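Local structure of phenylacetic acid degradation-related protein (2QWZ) at residues F77-A80 and D81-Y85. The protein is a putative thioesterase of the hotdog-fold superfamily that probably hydrolyses acyl thioesters, perhaps in connection with phenylacetic acid degradation. Residues are numbered along the deposited sequence; the frame is centred on the assembly and turned at random.
Sequences FALA and DVSVY
With its first torsion at -59°, Ser83 sets OG opposite its own carbonyl carbon and turns it back along the helix onto the carbonyl of Leu79, while Phe77 and Asp81, each with CG trans to the backbone N, send ring and carboxylate out side by side, one turn apart. The serine illustrates how a helix can satisfy a buried hydroxyl from within. Ser83 OG donates to Leu79 O at 2.7 Å, and the backbone N of Ser83 reaches the same Leu79 O at 3.1 Å; one oxygen is thus held by two bonds from a single residue, the donors arriving from opposite faces of the carbonyl plane. Leu79 CD1 lies alongside, 3.9 Å from Ser83 OG. With the hydroxyl replaced by the bare methyl of an alanine, Leu79 O would probably keep just the backbone bond from this residue, and a small gap would be likely to open beside the leucine methyl. Val82 rests its CG1 methyl 3.4 Å from Leu79 O. On another side of the helix, Phe77 CE1 approaches Asp81 OD2 at 3.8 Å, the ring and carboxylate planes being 65° apart. The other carboxylate oxygen, Asp81 OD1, is hydrogen-bonded to the hydroxyl of Tyr153, which ties this turn to strand 147-154. Beneath these side chains runs the regular i to i+4 ladder, with Asp81 N to Phe77 O and Val82 N to Ala78 O both 2.9 Å, loosening to a weak bond at Val84. Leu79 and Ser83 face the sheet, against Met56 and strand 130-139, while Phe77 packs on strand 99-107 and on Gly73 of the second subunit. A long central helix, 73-92, cradled by an antiparallel sheet in this way is the signature of the hotdog fold of the thioesterase superfamily.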
loop_
_atom_site.group_PDB
_atom_site.type_symbol
_atom_site.label_atom_id
_atom_site.label_comp_id
_atom_site.label_asym_id
_atom_site.label_seq_id
_atom_site.Cartn_x
_atom_site.Cartn_y
_atom_site.Cartn_z
ATOM N N PHE A 77 13.844 2.501 -1.717
ATOM C CA PHE A 77 12.839 3.537 -1.627
ATOM C C PHE A 77 13.264 4.780 -2.399
ATOM O O PHE A 77 12.487 5.338 -3.178
ATOM C CB PHE A 77 12.567 3.909 -0.166
ATOM C CG PHE A 77 11.580 5.030 -0.040
ATOM C CD1 PHE A 77 11.980 6.336 -0.171
ATOM C CD2 PHE A 77 10.235 4.764 0.089
ATOM C CE1 PHE A 77 11.054 7.352 -0.133
ATOM C CE2 PHE A 77 9.316 5.778 0.141
ATOM C CZ PHE A 77 9.719 7.060 0.017
ATOM N N ALA A 78 14.512 5.198 -2.144
ATOM C CA ALA A 78 15.174 6.335 -2.780
ATOM C C ALA A 78 15.168 6.217 -4.292
ATOM O O ALA A 78 14.798 7.163 -4.968
ATOM C CB ALA A 78 16.625 6.483 -2.246
ATOM N N LEU A 79 15.532 5.038 -4.816
ATOM C CA LEU A 79 15.526 4.776 -6.245
ATOM C C LEU A 79 14.131 4.852 -6.844
ATOM O O LEU A 79 13.918 5.517 -7.869
ATOM C CB LEU A 79 16.112 3.380 -6.526
ATOM C CG LEU A 79 16.140 2.978 -8.005
ATOM C CD1 LEU A 79 16.879 4.036 -8.820
ATOM C CD2 LEU A 79 16.782 1.616 -8.213
ATOM N N ALA A 80 13.170 4.187 -6.187
ATOM C CA ALA A 80 11.821 4.113 -6.663
ATOM C C ALA A 80 11.264 5.552 -6.718
ATOM O O ALA A 80 10.657 5.939 -7.698
ATOM C CB ALA A 80 10.964 3.234 -5.753
ATOM N N ASP A 81 11.465 6.311 -5.659
ATOM C CA ASP A 81 10.914 7.705 -5.553
ATOM C C ASP A 81 11.587 8.696 -6.477
ATOM O O ASP A 81 10.917 9.507 -7.076
ATOM C CB ASP A 81 11.006 8.142 -4.077
ATOM C CG ASP A 81 10.483 9.578 -3.807
ATOM O OD1 ASP A 81 9.683 10.166 -4.557
ATOM O OD2 ASP A 81 10.911 10.105 -2.790
ATOM N N VAL A 82 12.911 8.655 -6.612
ATOM C CA VAL A 82 13.586 9.540 -7.567
ATOM C C VAL A 82 13.155 9.280 -9.017
ATOM O O VAL A 82 12.934 10.238 -9.772
ATOM C CB VAL A 82 15.184 9.570 -7.407
ATOM C CG1 VAL A 82 15.868 8.350 -8.038
ATOM C CG2 VAL A 82 15.768 10.899 -7.984
ATOM N N SER A 83 13.002 8.006 -9.390
ATOM C CA SER A 83 12.558 7.623 -10.704
ATOM C C SER A 83 11.198 8.183 -11.105
ATOM O O SER A 83 11.037 8.679 -12.208
ATOM C CB SER A 83 12.480 6.087 -10.802
ATOM O OG SER A 83 13.751 5.503 -10.532
ATOM N N VAL A 84 10.188 8.033 -10.260
ATOM C CA VAL A 84 8.852 8.474 -10.635
ATOM C C VAL A 84 8.782 9.991 -10.551
ATOM O O VAL A 84 8.166 10.615 -11.396
ATOM C CB VAL A 84 7.747 7.776 -9.820
ATOM C CG1 VAL A 84 6.452 8.153 -10.314
ATOM C CG2 VAL A 84 7.881 6.219 -9.950
ATOM N N TYR A 85 9.444 10.565 -9.564
ATOM C CA TYR A 85 9.496 12.004 -9.424
ATOM C C TYR A 85 10.092 12.646 -10.674
ATOM O O TYR A 85 9.561 13.611 -11.185
ATOM C CB TYR A 85 10.342 12.386 -8.214
ATOM C CG TYR A 85 10.472 13.889 -8.068
ATOM C CD1 TYR A 85 9.462 14.627 -7.500
ATOM C CD2 TYR A 85 11.609 14.565 -8.532
ATOM C CE1 TYR A 85 9.566 16.037 -7.380
ATOM C CE2 TYR A 85 11.726 15.941 -8.425
ATOM C CZ TYR A 85 10.709 16.675 -7.845
ATOM O OH TYR A 85 10.855 18.041 -7.756
#